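Local coordinates for membrane protein (Acinetobacter baumannii AB307-0294, PDB 5DL5) that probably forms a beta-barrel channel of the OprD porin family in the outer membrane, through which small solutes and antibiotics may enter the cell, at residues G37-R41 with G91-I95; W193-Y197 with S206-L210; Y295-N301 with I327-S333. All blocks are in the same frame, centred on the assembly; numbering follows the deposited sequence.

Interaction 1. Residues G37-R41 with G91-I95; sequences GYLTR and GNQMI. With C8E ((hydroxyethyloxy)tri(ethyloxy)octane), chain B.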
loop_
_atom_site.group_PDB
_atom_site.type_symbol
_atom_site.label_atom_id
_atom_site.label_comp_id
_atom_site.label_asym_id
_atom_site.label_seq_id
_atom_site.Cartn_x
_atom_site.Cartn_y
_atom_site.Cartn_z
ATOM N N GLY A 37 -14.353 -1.663 -10.003
ATOM C CA GLY A 37 -14.364 -0.713 -8.858
ATOM C C GLY A 37 -15.185 0.551 -8.984
ATOM O O GLY A 37 -15.483 1.046 -10.056
ATOM N N TYR A 38 -15.499 1.082 -7.819
ATOM C CA TYR A 38 -16.354 2.216 -7.590
ATOM C C TYR A 38 -15.771 2.904 -6.376
ATOM O O TYR A 38 -15.634 2.234 -5.318
ATOM C CB TYR A 38 -17.674 1.646 -7.177
ATOM C CG TYR A 38 -18.760 2.639 -6.856
ATOM C CD1 TYR A 38 -18.886 3.201 -5.586
ATOM C CD2 TYR A 38 -19.723 2.971 -7.801
ATOM C CE1 TYR A 38 -19.902 4.100 -5.286
ATOM C CE2 TYR A 38 -20.740 3.884 -7.506
ATOM C CZ TYR A 38 -20.803 4.436 -6.239
ATOM O OH TYR A 38 -21.800 5.333 -5.985
ATOM N N LEU A 39 -15.439 4.194 -6.478
ATOM C CA LEU A 39 -14.964 4.950 -5.343
ATOM C C LEU A 39 -15.522 6.363 -5.490
ATOM O O LEU A 39 -15.290 7.045 -6.491
ATOM C CB LEU A 39 -13.426 4.955 -5.318
ATOM C CG LEU A 39 -12.693 5.473 -4.075
ATOM C CD1 LEU A 39 -11.180 5.002 -4.018
ATOM C CD2 LEU A 39 -12.868 6.952 -3.888
ATOM N N THR A 40 -16.273 6.789 -4.493
ATOM C CA THR A 40 -16.802 8.136 -4.453
ATOM C C THR A 40 -16.493 8.799 -3.104
ATOM O O THR A 40 -16.569 8.177 -2.024
ATOM C CB THR A 40 -18.371 8.134 -4.609
ATOM O OG1 THR A 40 -18.970 7.551 -3.453
ATOM C CG2 THR A 40 -18.857 7.366 -5.875
ATOM N N ARG A 41 -16.264 10.093 -3.142
ATOM C CA ARG A 41 -16.071 10.958 -1.953
ATOM C C ARG A 41 -16.959 12.207 -2.112
ATOM O O ARG A 41 -16.773 13.011 -3.081
ATOM C CB ARG A 41 -14.652 11.451 -1.961
ATOM C CG ARG A 41 -13.664 10.336 -1.645
ATOM C CD ARG A 41 -12.307 10.804 -1.043
ATOM N NE ARG A 41 -11.479 9.602 -0.900
ATOM C CZ ARG A 41 -10.175 9.580 -0.677
ATOM N NH1 ARG A 41 -9.517 10.666 -0.610
ATOM N NH2 ARG A 41 -9.543 8.451 -0.573
ATOM N N GLY A 91 -10.864 10.563 -9.684
ATOM C CA GLY A 91 -9.784 10.988 -8.829
ATOM C C GLY A 91 -9.364 9.831 -7.979
ATOM O O GLY A 91 -9.775 8.691 -8.221
ATOM N N ASN A 92 -8.516 10.138 -7.002
ATOM C CA ASN A 92 -8.141 9.183 -6.002
ATOM C C ASN A 92 -7.374 8.066 -6.622
ATOM O O ASN A 92 -7.499 6.974 -6.230
ATOM C CB ASN A 92 -9.357 8.705 -5.196
ATOM C CG ASN A 92 -10.186 9.850 -4.710
ATOM O OD1 ASN A 92 -9.725 10.817 -3.939
ATOM N ND2 ASN A 92 -11.355 9.886 -5.194
ATOM N N GLN A 93 -6.600 8.382 -7.649
ATOM C CA GLN A 93 -5.764 7.428 -8.319
ATOM C C GLN A 93 -6.458 6.201 -8.913
ATOM O O GLN A 93 -5.819 5.172 -9.061
ATOM C CB GLN A 93 -4.576 7.018 -7.379
ATOM C CG GLN A 93 -3.727 8.182 -7.042
ATOM C CD GLN A 93 -4.317 9.207 -6.059
ATOM O OE1 GLN A 93 -4.936 8.907 -4.978
ATOM N NE2 GLN A 93 -4.188 10.455 -6.491
ATOM N N MET A 94 -7.720 6.366 -9.332
ATOM C CA MET A 94 -8.548 5.304 -9.931
ATOM C C MET A 94 -8.431 5.228 -11.467
ATOM O O MET A 94 -8.350 4.120 -12.024
ATOM C CB MET A 94 -9.999 5.553 -9.579
ATOM C CG MET A 94 -10.355 5.282 -8.137
ATOM S SD MET A 94 -10.422 3.488 -7.718
ATOM C CE MET A 94 -11.990 2.985 -8.419
ATOM N N ILE A 95 -8.327 6.389 -12.122
ATOM C CA ILE A 95 -8.431 6.485 -13.576
ATOM C C ILE A 95 -7.453 7.532 -14.087
ATOM O O ILE A 95 -7.509 8.666 -13.621
ATOM C CB ILE A 95 -9.900 6.848 -14.019
ATOM C CG1 ILE A 95 -10.851 5.721 -13.563
ATOM C CG2 ILE A 95 -9.969 6.950 -15.501
ATOM C CD1 ILE A 95 -12.331 6.153 -13.741
HETATM C C6 C8E B . -4.832 13.617 -9.326
HETATM C C7 C8E B . -6.197 13.012 -8.888
HETATM C C8 C8E B . -7.026 13.846 -7.882
HETATM O O9 C8E B . -7.800 13.057 -6.908
HETATM C C10 C8E B . -7.376 13.452 -5.607
HETATM C C11 C8E B . -6.128 12.652 -5.197
HETATM O O12 C8E B . -5.955 12.635 -3.797
HETATM C C13 C8E B . -6.978 12.004 -3.014
HETATM C C14 C8E B . -6.622 10.571 -2.724
HETATM O O15 C8E B . -6.721 10.205 -1.350
HETATM C C16 C8E B . -5.997 10.965 -0.372
HETATM C C17 C8E B . -5.620 9.941 0.697
HETATM O O18 C8E B . -6.656 8.912 0.650
HETATM C C19 C8E B . -6.191 7.574 0.879
HETATM C C20 C8E B . -7.394 6.649 0.945
HETATM O O21 C8E B . -7.182 5.296 1.441
HETATM O O HOH W 1 -12.931 8.653 -7.077
#

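Interaction 2. Residues W193-Y197 with S206-L210; sequences WGAKY and SYYGL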
loop_
_atom_site.group_PDB
_atom_site.type_symbol
_atom_site.label_atom_id
_atom_site.label_comp_id
_atom_site.label_asym_id
_atom_site.label_seq_id
_atom_site.Cartn_x
_atom_site.Cartn_y
_atom_site.Cartn_z
ATOM N N TRP A 193 17.069 -2.261 0.584
ATOM C CA TRP A 193 17.629 -3.470 1.169
ATOM C C TRP A 193 16.835 -3.781 2.399
ATOM O O TRP A 193 16.111 -2.876 2.952
ATOM C CB TRP A 193 19.167 -3.268 1.480
ATOM C CG TRP A 193 19.403 -2.109 2.478
ATOM C CD1 TRP A 193 19.541 -2.230 3.878
ATOM C CD2 TRP A 193 19.445 -0.688 2.204
ATOM N NE1 TRP A 193 19.589 -1.012 4.428
ATOM C CE2 TRP A 193 19.496 -0.043 3.455
ATOM C CE3 TRP A 193 19.288 0.088 1.032
ATOM C CZ2 TRP A 193 19.552 1.385 3.579
ATOM C CZ3 TRP A 193 19.283 1.444 1.120
ATOM C CH2 TRP A 193 19.453 2.112 2.395
ATOM N N GLY A 194 16.937 -5.014 2.906
ATOM C CA GLY A 194 16.318 -5.323 4.180
ATOM C C GLY A 194 16.294 -6.836 4.450
ATOM O O GLY A 194 16.734 -7.635 3.667
ATOM N N ALA A 195 15.678 -7.197 5.536
ATOM C CA ALA A 195 15.641 -8.574 5.930
ATOM C C ALA A 195 14.400 -8.751 6.796
ATOM O O ALA A 195 13.977 -7.828 7.518
ATOM C CB ALA A 195 16.865 -8.944 6.731
ATOM N N LYS A 196 13.894 -9.952 6.780
ATOM C CA LYS A 196 12.713 -10.342 7.523
ATOM C C LYS A 196 13.048 -11.722 8.067
ATOM O O LYS A 196 13.573 -12.582 7.349
ATOM C CB LYS A 196 11.560 -10.480 6.552
ATOM C CG LYS A 196 10.276 -10.901 7.211
ATOM C CD LYS A 196 9.136 -11.031 6.202
ATOM C CE LYS A 196 9.506 -10.847 4.730
ATOM N NZ LYS A 196 8.619 -11.651 3.832
ATOM N N TYR A 197 12.697 -11.954 9.326
ATOM C CA TYR A 197 13.041 -13.196 9.988
ATOM C C TYR A 197 11.873 -13.714 10.855
ATOM O O TYR A 197 11.265 -12.938 11.648
ATOM C CB TYR A 197 14.255 -12.986 10.820
ATOM C CG TYR A 197 14.802 -14.293 11.419
ATOM C CD1 TYR A 197 15.175 -15.335 10.569
ATOM C CD2 TYR A 197 14.902 -14.479 12.798
ATOM C CE1 TYR A 197 15.665 -16.538 11.070
ATOM C CE2 TYR A 197 15.330 -15.702 13.332
ATOM C CZ TYR A 197 15.729 -16.687 12.471
ATOM O OH TYR A 197 16.179 -17.858 12.865
ATOM N N SER A 206 11.311 -7.502 11.231
ATOM C CA SER A 206 11.893 -6.990 9.954
ATOM C C SER A 206 12.442 -5.623 9.994
ATOM O O SER A 206 12.109 -4.849 10.840
ATOM C CB SER A 206 10.933 -7.148 8.866
ATOM O OG SER A 206 9.853 -6.371 9.007
ATOM N N TYR A 207 13.381 -5.336 9.100
ATOM C CA TYR A 207 14.076 -4.062 9.054
ATOM C C TYR A 207 14.463 -3.860 7.575
ATOM O O TYR A 207 15.048 -4.769 6.927
ATOM C CB TYR A 207 15.308 -4.232 9.968
ATOM C CG TYR A 207 16.185 -3.084 10.213
ATOM C CD1 TYR A 207 15.671 -1.790 10.269
ATOM C CD2 TYR A 207 17.515 -3.279 10.574
ATOM C CE1 TYR A 207 16.461 -0.711 10.506
ATOM C CE2 TYR A 207 18.346 -2.194 10.900
ATOM C CZ TYR A 207 17.803 -0.918 10.889
ATOM O OH TYR A 207 18.548 0.196 11.153
ATOM N N TYR A 208 14.047 -2.743 7.035
ATOM C CA TYR A 208 14.267 -2.429 5.631
ATOM C C TYR A 208 14.762 -0.978 5.541
ATOM O O TYR A 208 14.439 -0.158 6.375
ATOM C CB TYR A 208 12.931 -2.520 4.839
ATOM C CG TYR A 208 12.394 -3.874 4.654
ATOM C CD1 TYR A 208 11.539 -4.414 5.580
ATOM C CD2 TYR A 208 12.757 -4.633 3.568
ATOM C CE1 TYR A 208 11.052 -5.729 5.450
ATOM C CE2 TYR A 208 12.291 -5.948 3.379
ATOM C CZ TYR A 208 11.422 -6.469 4.341
ATOM O OH TYR A 208 10.934 -7.737 4.257
ATOM N N GLY A 209 15.486 -0.694 4.485
ATOM C CA GLY A 209 16.035 0.604 4.156
ATOM C C GLY A 209 15.748 0.990 2.703
ATOM O O GLY A 209 15.700 0.103 1.780
ATOM N N LEU A 210 15.578 2.295 2.493
ATOM C CA LEU A 210 15.426 2.860 1.188
ATOM C C LEU A 210 16.353 4.070 1.135
ATOM O O LEU A 210 16.283 4.969 1.995
ATOM C CB LEU A 210 14.003 3.346 0.901
ATOM C CG LEU A 210 13.765 4.247 -0.300
ATOM C CD1 LEU A 210 14.003 3.632 -1.680
ATOM C CD2 LEU A 210 12.356 4.736 -0.294
#

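Interaction 3. Residues Y295-N301 with I327-S333; sequences YQQNTGN and IGNHEKS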
loop_
_atom_site.group_PDB
_atom_site.type_symbol
_atom_site.label_atom_id
_atom_site.label_comp_id
_atom_site.label_asym_id
_atom_site.label_seq_id
_atom_site.Cartn_x
_atom_site.Cartn_y
_atom_site.Cartn_z
ATOM N N TYR A 295 -2.185 2.649 18.835
ATOM C CA TYR A 295 -1.746 4.038 19.008
ATOM C C TYR A 295 -0.614 4.291 18.059
ATOM O O TYR A 295 0.211 3.410 17.870
ATOM C CB TYR A 295 -1.257 4.222 20.484
ATOM C CG TYR A 295 -0.661 5.550 20.744
ATOM C CD1 TYR A 295 -1.478 6.675 21.013
ATOM C CD2 TYR A 295 0.714 5.730 20.696
ATOM C CE1 TYR A 295 -0.904 7.951 21.182
ATOM C CE2 TYR A 295 1.310 6.976 20.869
ATOM C CZ TYR A 295 0.474 8.091 21.166
ATOM O OH TYR A 295 1.057 9.355 21.342
ATOM N N GLN A 296 -0.581 5.512 17.475
ATOM C CA GLN A 296 0.326 5.863 16.435
ATOM C C GLN A 296 0.752 7.286 16.682
ATOM O O GLN A 296 -0.044 8.135 17.054
ATOM C CB GLN A 296 -0.405 5.723 15.090
ATOM C CG GLN A 296 0.386 5.938 13.863
ATOM C CD GLN A 296 -0.391 5.457 12.603
ATOM O OE1 GLN A 296 -0.607 4.270 12.450
ATOM N NE2 GLN A 296 -0.797 6.359 11.772
ATOM N N GLN A 297 2.028 7.606 16.483
ATOM C CA GLN A 297 2.438 9.009 16.725
ATOM C C GLN A 297 3.548 9.412 15.763
ATOM O O GLN A 297 4.434 8.597 15.412
ATOM C CB GLN A 297 2.948 9.061 18.164
ATOM C CG GLN A 297 3.793 10.255 18.499
ATOM C CD GLN A 297 4.069 10.407 20.011
ATOM O OE1 GLN A 297 3.547 9.660 20.876
ATOM N NE2 GLN A 297 4.704 11.553 20.341
ATOM N N ASN A 298 3.482 10.642 15.319
ATOM C CA ASN A 298 4.497 11.258 14.496
ATOM C C ASN A 298 5.337 12.229 15.311
ATOM O O ASN A 298 4.747 12.946 16.134
ATOM C CB ASN A 298 3.821 12.138 13.424
ATOM C CG ASN A 298 3.115 11.341 12.358
ATOM O OD1 ASN A 298 3.689 11.131 11.234
ATOM N ND2 ASN A 298 1.833 10.880 12.676
ATOM N N THR A 299 6.652 12.276 15.086
ATOM C CA THR A 299 7.477 13.353 15.656
ATOM C C THR A 299 8.399 13.866 14.486
ATOM O O THR A 299 8.456 13.259 13.360
ATOM C CB THR A 299 8.350 12.832 16.809
ATOM O OG1 THR A 299 9.112 11.730 16.374
ATOM C CG2 THR A 299 7.552 12.290 17.889
ATOM N N GLY A 300 9.100 14.944 14.751
ATOM C CA GLY A 300 9.936 15.675 13.809
ATOM C C GLY A 300 9.262 16.894 13.201
ATOM O O GLY A 300 8.158 17.254 13.586
ATOM N N ASN A 301 9.872 17.498 12.203
ATOM C CA ASN A 301 9.346 18.686 11.614
ATOM C C ASN A 301 8.577 18.479 10.266
ATOM O O ASN A 301 8.411 19.421 9.462
ATOM C CB ASN A 301 10.412 19.793 11.540
ATOM C CG ASN A 301 11.615 19.358 10.741
ATOM O OD1 ASN A 301 11.649 18.253 10.137
ATOM N ND2 ASN A 301 12.625 20.158 10.787
ATOM N N ILE A 327 -1.218 10.839 9.603
ATOM C CA ILE A 327 0.212 11.074 9.225
ATOM C C ILE A 327 0.544 12.520 9.259
ATOM O O ILE A 327 1.592 12.897 8.820
ATOM C CB ILE A 327 0.526 10.578 7.764
ATOM C CG1 ILE A 327 -0.472 11.211 6.753
ATOM C CG2 ILE A 327 0.721 9.084 7.764
ATOM C CD1 ILE A 327 -0.156 10.910 5.275
ATOM N N GLY A 328 -0.257 13.348 9.862
ATOM C CA GLY A 328 0.049 14.747 10.037
ATOM C C GLY A 328 1.245 14.991 10.978
ATOM O O GLY A 328 1.660 14.145 11.796
ATOM N N ASN A 329 1.770 16.165 10.791
ATOM C CA ASN A 329 2.921 16.667 11.496
ATOM C C ASN A 329 2.596 16.684 13.039
ATOM O O ASN A 329 1.637 17.293 13.414
ATOM C CB ASN A 329 3.303 17.998 10.943
ATOM C CG ASN A 329 4.568 18.606 11.589
ATOM O OD1 ASN A 329 4.813 18.505 12.796
ATOM N ND2 ASN A 329 5.241 19.403 10.823
ATOM N N HIS A 330 3.378 15.911 13.835
ATOM C CA HIS A 330 3.163 15.730 15.335
ATOM C C HIS A 330 1.902 15.003 15.668
ATOM O O HIS A 330 1.531 14.990 16.803
ATOM C CB HIS A 330 3.201 17.099 16.064
ATOM C CG HIS A 330 4.582 17.540 16.406
ATOM N ND1 HIS A 330 5.578 17.748 15.444
ATOM C CD2 HIS A 330 5.179 17.732 17.619
ATOM C CE1 HIS A 330 6.713 18.095 16.046
ATOM N NE2 HIS A 330 6.500 18.080 17.361
ATOM N N GLU A 331 1.183 14.401 14.666
ATOM C CA GLU A 331 -0.116 13.849 14.950
ATOM C C GLU A 331 -0.012 12.600 15.820
ATOM O O GLU A 331 0.752 11.659 15.537
ATOM C CB GLU A 331 -0.858 13.488 13.644
ATOM C CG GLU A 331 -2.276 13.022 13.892
ATOM C CD GLU A 331 -3.102 12.771 12.671
ATOM O OE1 GLU A 331 -2.565 12.883 11.568
ATOM O OE2 GLU A 331 -4.295 12.417 12.864
ATOM N N LYS A 332 -0.813 12.577 16.858
ATOM C CA LYS A 332 -1.061 11.349 17.594
ATOM C C LYS A 332 -2.398 10.722 17.209
ATOM O O LYS A 332 -3.300 11.463 16.945
ATOM C CB LYS A 332 -1.080 11.656 19.112
ATOM C CG LYS A 332 0.201 12.266 19.649
ATOM C CD LYS A 332 -0.047 12.580 21.129
ATOM C CE LYS A 332 1.161 12.557 22.018
ATOM N NZ LYS A 332 1.768 13.876 21.873
ATOM N N SER A 333 -2.575 9.374 17.317
ATOM C CA SER A 333 -3.911 8.861 17.068
ATOM C C SER A 333 -4.144 7.513 17.765
ATOM O O SER A 333 -3.195 6.794 18.147
ATOM C CB SER A 333 -4.139 8.684 15.528
ATOM O OG SER A 333 -3.163 7.819 14.956
HETATM O O HOH W 2 5.977 15.206 12.886
#

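Interaction 1. Residues G37-R41 with G91-I95
The guanidinium of Arg41 carries the amide oxygen of Asn92 over one of its faces, with OD1 3.3 Å above the plane and offset toward the rim, while a bound detergent, C8E, lies along its edge. The guanidinium and amide planes stand 35° apart, and OD1 lies over the face close to NH1, but at an angle too poor for a hydrogen bond. Here a strand of the porin beta barrel, 29-43, meets a loop between strands 70-83 and 106-118, which makes a type I' turn from Gly91 to Met94 against the wall. At the guanidinium edge, Arg41 NH1 donates to C8E O15 at 2.9 Å and Arg41 NH2 to C8E O18 at 3.2 Å, while a salt bridge from NE to Glu418 holds the group from the neighbouring strand. The chain is extended from CG to NE, which carries the charged end across to the turn. The same detergent is gripped by the turn itself, since the backbone N of Asn92 gives O9 a nearly straight bond (167°). On the amide's other branch, Asn92 ND2 is bonded to Thr50 on strand 50-62 and packs 3.6 Å from CD2 of Leu39. Leu39 thus sits between two residues of the turn: CD2 goes to Asn92, and CB and CD1 to the sulfur end of Met94. The side chain of Met94 is bent at both chi2 and chi3, which brings its methyl CE to 3.9 Å from Leu39 CB and beside the backbone at Gly37 and Tyr38. A water links the two segments: it accepts from Asn92 ND2 at 2.7 Å and donates to the carbonyl O of Leu39, with a weaker bond to Gly91 O.

Interaction 2. Residues W193-Y197 with S206-L210
Trp193 lays one face of its indole over the backbone of Gly209. CA of Gly209 stands 3.9 Å from the centroid of the six-membered ring of Trp193, 23° off the normal, a CH-pi contact, and the backbone N of Leu210 lies over the same face near the rim. With chi1 at 60°, CG falls between the backbone N and the carbonyl carbon, which swings the ring across the neighbouring strand. Trp193 and Gly209 also form a hydrogen-bonded pair; Gly209 N gives Trp193 O a nearly straight bond of 2.7 Å. Gly194 follows as a non-hydrogen-bonded pair with Tyr208, and its CA is 3.7 Å from CD2 of that ring. These strands, 190-200 and 203-212, make an antiparallel beta hairpin of the barrel wall, their short segments running at 171°. Ala195 pairs with Tyr207 through two backbone bonds, Ala195 N to Tyr207 O at 2.9 Å and Tyr207 N to Ala195 O at 3.0 Å. Lys196 comes next, beside Ser206, on the face that carries Tyr208. The chain of Lys196 crosses the phenol end of Tyr208, with Lys196 CE 3.5 Å from Tyr208 OH, and NZ goes on to a long, weak ion pair with Glu161.

Interaction 3. Residues Y295-N301 with I327-S333
Tyr295 and Lys332 cross at an angle, the lysine chain running past the phenol oxygen so that Lys332 CE lies 3.3 Å from Tyr295 OH. Both belong to neighbouring antiparallel strands of the porin barrel, 289-300 and 332-341, and just before the second strand the chain makes a type II turn from Gly328 to Glu331. Gln297 lies side by side with Lys332 and points the same way. The phenol of Tyr295 is tied to this glutamine: Tyr295 OH donates to Gln297 OE1 at 2.6 Å, from 44° above the carbonyl plane, while OE1 itself sits in plane at the ring's edge. Beyond them Lys332 NZ forms a salt bridge with Asp362. On the other face of the sheet CB of Gln296 meets OG of Ser333, and both side chains reach Asn320, Gln296 through OE1 and Ser333 through OG. Their backbones form a hydrogen-bonded pair, with Ser333 N to Gln296 O at 2.8 Å. Asn298 fastens the turn. The CG of Asn298 stands anti to the carbonyl carbon, chi1 -71°, which folds the amide over the turn and brings CG to 3.2 Å from Gly328 O. Backbone N and ND2 both donate to Glu331 O, reaching it from opposite faces of its plane; the ND2 bond is nearly straight (174°) and lies in the amide plane. ND2 also bonds the backbone O of Phe326, and OD1 turns to Asn275. The extended side chain of Glu331 brings OE1 to accept from Gly328 N. His330 presents its edge to Gly300, with His330 CE1 3.0 Å from the carbonyl O. Asn329 helps fix the rotation of that ring, for its OD1 accepts from His330 ND1 at 2.9 Å, nearly along the C=O axis.

Overall arrangement
The three contacts come in series along the chain, and all involve strands of the OprD-type porin barrel. Interaction 2 is strand-to-strand pairing in a single hairpin; interaction 1 brings a loop against strand 29-43, and interaction 3 combines the pairing of strands 289-300 and 332-341 with the turn that leads into the second. Interactions 1 and 2 lie on opposite sides of the chain's centre, their own centres 32 Å apart; interaction 3 is centred 27 Å from interaction 1 and 23 Å from interaction 2. None touches another. At separate places round the barrel they join adjacent strands or hold a loop against the wall, consistent with a pore walled strand by strand.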